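Local coordinates for phosphatidylglycerol lysyltransferase C-terminal domain-containing protein (Bacteroides thetaiotaomicron, PDB 2HQY) that is of unknown function but binds coenzyme A and is probably a transferase of the acetyltransferase superfamily, related to phosphatidylglycerol lysyltransferases, at residues L211-F222 against H234-A245. Sequence-based numbering, arbitrary orientation.
Sequences LHVNGKIVAFTF and HVEKADTSIDGA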
loop_
_atom_site.group_PDB
_atom_site.type_symbol
_atom_site.label_atom_id
_atom_site.label_comp_id
_atom_site.label_asym_id
_atom_site.label_seq_id
_atom_site.Cartn_x
_atom_site.Cartn_y
_atom_site.Cartn_z
ATOM N N LEU A 211 -13.729 17.179 18.845
ATOM C CA LEU A 211 -14.503 17.535 20.013
ATOM C C LEU A 211 -13.662 17.234 21.263
ATOM O O LEU A 211 -13.066 16.144 21.382
ATOM C CB LEU A 211 -15.795 16.703 19.993
ATOM C CG LEU A 211 -17.033 17.274 20.656
ATOM C CD1 LEU A 211 -17.422 18.606 19.982
ATOM C CD2 LEU A 211 -18.151 16.220 20.631
ATOM N N HIS A 212 -13.597 18.208 22.177
ATOM C CA HIS A 212 -12.956 18.027 23.466
ATOM C C HIS A 212 -13.987 18.226 24.587
ATOM O O HIS A 212 -14.846 19.127 24.508
ATOM C CB HIS A 212 -11.858 19.048 23.647
ATOM C CG HIS A 212 -10.861 19.073 22.537
ATOM N ND1 HIS A 212 -11.015 19.854 21.404
ATOM C CD2 HIS A 212 -9.674 18.439 22.408
ATOM C CE1 HIS A 212 -9.960 19.683 20.624
ATOM N NE2 HIS A 212 -9.130 18.834 21.213
ATOM N N VAL A 213 -13.917 17.358 25.593
ATOM C CA VAL A 213 -14.735 17.489 26.810
ATOM C C VAL A 213 -13.809 17.322 28.013
ATOM O O VAL A 213 -12.942 16.441 28.022
ATOM C CB VAL A 213 -15.879 16.434 26.850
ATOM C CG1 VAL A 213 -16.565 16.428 28.219
ATOM C CG2 VAL A 213 -16.913 16.708 25.769
ATOM N N ASN A 214 -13.992 18.181 29.014
ATOM C CA ASN A 214 -13.159 18.187 30.214
ATOM C C ASN A 214 -11.662 18.038 29.932
ATOM O O ASN A 214 -10.994 17.253 30.590
ATOM C CB ASN A 214 -13.641 17.108 31.206
ATOM C CG ASN A 214 -15.109 17.288 31.615
ATOM O OD1 ASN A 214 -15.616 18.413 31.763
ATOM N ND2 ASN A 214 -15.796 16.170 31.804
ATOM N N GLY A 215 -11.155 18.760 28.924
ATOM C CA GLY A 215 -9.725 18.826 28.638
ATOM C C GLY A 215 -9.104 17.722 27.775
ATOM O O GLY A 215 -7.894 17.732 27.543
ATOM N N LYS A 216 -9.909 16.766 27.309
ATOM C CA LYS A 216 -9.385 15.705 26.438
ATOM C C LYS A 216 -10.219 15.521 25.179
ATOM O O LYS A 216 -11.428 15.789 25.156
ATOM C CB LYS A 216 -9.241 14.370 27.173
ATOM C CG LYS A 216 -10.565 13.690 27.602
ATOM C CD LYS A 216 -10.325 12.177 27.879
ATOM C CE LYS A 216 -11.370 11.571 28.850
ATOM N NZ LYS A 216 -12.715 11.290 28.216
ATOM N N ILE A 217 -9.551 15.044 24.137
ATOM C CA ILE A 217 -10.238 14.714 22.907
ATOM C C ILE A 217 -11.214 13.559 23.132
ATOM O O ILE A 217 -10.867 12.537 23.769
ATOM C CB ILE A 217 -9.261 14.380 21.760
ATOM C CG1 ILE A 217 -10.047 14.091 20.478
ATOM C CG2 ILE A 217 -8.331 13.192 22.133
ATOM C CD1 ILE A 217 -9.128 13.879 19.230
ATOM N N VAL A 218 -12.435 13.730 22.643
ATOM C CA VAL A 218 -13.436 12.670 22.736
ATOM C C VAL A 218 -14.045 12.256 21.387
ATOM O O VAL A 218 -14.812 11.310 21.326
ATOM C CB VAL A 218 -14.602 13.015 23.730
ATOM C CG1 VAL A 218 -14.076 13.174 25.157
ATOM C CG2 VAL A 218 -15.433 14.228 23.248
ATOM N N ALA A 219 -13.739 12.984 20.316
ATOM C CA ALA A 219 -14.203 12.593 18.974
ATOM C C ALA A 219 -13.391 13.331 17.926
ATOM O O ALA A 219 -12.871 14.411 18.217
ATOM C CB ALA A 219 -15.688 12.917 18.788
ATOM N N PHE A 220 -13.267 12.744 16.730
ATOM C CA PHE A 220 -12.787 13.510 15.565
ATOM C C PHE A 220 -13.450 12.982 14.297
ATOM O O PHE A 220 -14.012 11.862 14.282
ATOM C CB PHE A 220 -11.248 13.501 15.460
ATOM C CG PHE A 220 -10.677 12.173 15.029
ATOM C CD1 PHE A 220 -10.475 11.900 13.668
ATOM C CD2 PHE A 220 -10.348 11.202 15.991
ATOM C CE1 PHE A 220 -9.967 10.654 13.246
ATOM C CE2 PHE A 220 -9.819 9.960 15.581
ATOM C CZ PHE A 220 -9.645 9.695 14.192
ATOM N N THR A 221 -13.380 13.778 13.242
ATOM C CA THR A 221 -14.014 13.435 11.959
ATOM C C THR A 221 -13.270 14.164 10.884
ATOM O O THR A 221 -12.714 15.237 11.159
ATOM C CB THR A 221 -15.541 13.814 11.967
ATOM O OG1 THR A 221 -16.181 13.319 10.791
ATOM C CG2 THR A 221 -15.772 15.326 12.085
ATOM N N PHE A 222 -13.230 13.601 9.672
ATOM C CA PHE A 222 -12.652 14.313 8.549
ATOM C C PHE A 222 -13.260 13.834 7.233
ATOM O O PHE A 222 -13.934 12.761 7.170
ATOM C CB PHE A 222 -11.107 14.238 8.542
ATOM C CG PHE A 222 -10.522 12.854 8.418
ATOM C CD1 PHE A 222 -10.573 12.160 7.189
ATOM C CD2 PHE A 222 -9.791 12.308 9.477
ATOM C CE1 PHE A 222 -9.950 10.901 7.054
ATOM C CE2 PHE A 222 -9.180 11.052 9.360
ATOM C CZ PHE A 222 -9.243 10.358 8.139
ATOM N N HIS A 234 -15.378 10.874 5.644
ATOM C CA HIS A 234 -14.694 9.563 5.512
ATOM C C HIS A 234 -14.537 8.813 6.826
ATOM O O HIS A 234 -14.500 7.579 6.843
ATOM C CB HIS A 234 -13.321 9.704 4.824
ATOM C CG HIS A 234 -13.386 10.407 3.500
ATOM N ND1 HIS A 234 -14.505 10.344 2.690
ATOM C CD2 HIS A 234 -12.498 11.205 2.857
ATOM C CE1 HIS A 234 -14.308 11.100 1.620
ATOM N NE2 HIS A 234 -13.094 11.621 1.691
ATOM N N VAL A 235 -14.379 9.554 7.918
ATOM C CA VAL A 235 -14.073 8.957 9.221
ATOM C C VAL A 235 -14.848 9.740 10.262
ATOM O O VAL A 235 -14.934 10.974 10.175
ATOM C CB VAL A 235 -12.510 9.058 9.536
ATOM C CG1 VAL A 235 -12.176 8.813 10.992
ATOM C CG2 VAL A 235 -11.679 8.048 8.644
ATOM N N GLU A 236 -15.406 9.015 11.229
ATOM C CA GLU A 236 -15.925 9.614 12.446
ATOM C C GLU A 236 -15.679 8.651 13.603
ATOM O O GLU A 236 -16.129 7.496 13.558
ATOM C CB GLU A 236 -17.426 9.898 12.261
ATOM C CG GLU A 236 -18.035 10.847 13.262
ATOM C CD GLU A 236 -19.524 11.048 12.983
ATOM O OE1 GLU A 236 -19.897 12.146 12.511
ATOM O OE2 GLU A 236 -20.302 10.081 13.181
ATOM N N LYS A 237 -14.937 9.089 14.623
ATOM C CA LYS A 237 -14.587 8.245 15.771
ATOM C C LYS A 237 -14.875 8.995 17.038
ATOM O O LYS A 237 -14.613 10.196 17.121
ATOM C CB LYS A 237 -13.094 7.885 15.809
ATOM C CG LYS A 237 -12.580 7.053 14.665
ATOM C CD LYS A 237 -13.118 5.657 14.747
ATOM C CE LYS A 237 -12.481 4.819 13.675
ATOM N NZ LYS A 237 -13.140 3.507 13.683
ATOM N N ALA A 238 -15.396 8.287 18.039
ATOM C CA ALA A 238 -15.664 8.896 19.328
ATOM C C ALA A 238 -15.351 7.930 20.465
ATOM O O ALA A 238 -15.398 6.694 20.287
ATOM C CB ALA A 238 -17.115 9.417 19.398
ATOM N N ASP A 239 -14.942 8.510 21.595
ATOM C CA ASP A 239 -14.793 7.786 22.861
ATOM C C ASP A 239 -16.212 7.359 23.260
ATOM O O ASP A 239 -17.119 8.189 23.406
ATOM C CB ASP A 239 -14.155 8.718 23.909
ATOM C CG ASP A 239 -13.957 8.064 25.267
ATOM O OD1 ASP A 239 -14.566 7.017 25.571
ATOM O OD2 ASP A 239 -13.197 8.648 26.068
ATOM N N THR A 240 -16.406 6.055 23.417
ATOM C CA THR A 240 -17.764 5.518 23.582
ATOM C C THR A 240 -18.392 5.825 24.948
ATOM O O THR A 240 -19.632 5.852 25.089
ATOM C CB THR A 240 -17.821 4.006 23.220
ATOM O OG1 THR A 240 -19.184 3.605 23.023
ATOM C CG2 THR A 240 -17.113 3.134 24.263
ATOM N N SER A 241 -17.545 6.096 25.940
ATOM C CA SER A 241 -18.042 6.451 27.268
ATOM C C SER A 241 -18.600 7.874 27.352
ATOM O O SER A 241 -19.047 8.303 28.418
ATOM C CB SER A 241 -16.960 6.226 28.328
ATOM O OG SER A 241 -15.809 7.011 28.066
ATOM N N ILE A 242 -18.556 8.612 26.237
ATOM C CA ILE A 242 -19.128 9.959 26.169
ATOM C C ILE A 242 -20.416 9.949 25.344
ATOM O O ILE A 242 -20.386 9.838 24.114
ATOM C CB ILE A 242 -18.126 10.998 25.601
ATOM C CG1 ILE A 242 -16.738 10.854 26.255
ATOM C CG2 ILE A 242 -18.678 12.439 25.726
ATOM C CD1 ILE A 242 -16.694 11.146 27.748
ATOM N N ASP A 243 -21.545 10.061 26.040
ATOM C CA ASP A 243 -22.876 10.062 25.435
ATOM C C ASP A 243 -23.109 11.330 24.598
ATOM O O ASP A 243 -22.994 12.433 25.111
ATOM C CB ASP A 243 -23.919 9.977 26.556
ATOM C CG ASP A 243 -25.279 9.499 26.076
ATOM O OD1 ASP A 243 -25.645 8.342 26.392
ATOM O OD2 ASP A 243 -25.990 10.275 25.392
ATOM N N GLY A 244 -23.446 11.163 23.316
ATOM C CA GLY A 244 -23.796 12.308 22.453
ATOM C C GLY A 244 -22.637 12.855 21.639
ATOM O O GLY A 244 -22.796 13.796 20.838
ATOM N N ALA A 245 -21.452 12.298 21.849
ATOM C CA ALA A 245 -20.293 12.798 21.131
ATOM C C ALA A 245 -20.395 12.576 19.620
ATOM O O ALA A 245 -20.031 13.460 18.866
ATOM C CB ALA A 245 -18.993 12.209 21.679
HETATM O O HOH W 1 -18.802 13.919 11.040
#
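Phe220 and Lys237 form a hydrogen-bonded pair of the antiparallel hairpin of strands 216-227 and 230-238, the axes of its portions 216-222 and 234-238 approaching to 4.7 Å at 173°. The hairpin is part of a domain of the acetyltransferase clan, consistent with a GNAT-like fold, and Ala238 touches bound coenzyme A. At one end His234 and Val235 both face Phe222, a classic beta bulge. There Val235 CB sits over one face of the Phe222 ring, 3.9 Å from its centroid, while CG2 presses on CZ. The ring's CG, lodged between backbone N and carbonyl carbon (chi1 62°), brings it over this valine. Phe220 lies alongside Lys237, whose amine goes on to Glu190 and the Trp175 ring, both coenzyme A-binding residues. Asp239 N donates to Val218 O at 2.8 Å, and Asp239 OD2 forms a salt bridge with Lys216 NZ, its 3.4 Å hydrogen bond weak. Ser241 N donates to Asp239 OD1, making an Asx turn, and Ser241 OG adds a bond from the same face. An alanine for Asp239 would probably leave Lys216 without this counter-charge and the turn less firmly fixed. Val235 O takes two donors, Phe222 N and, in the carbonyl plane at 2.7 Å, Thr221 OG1.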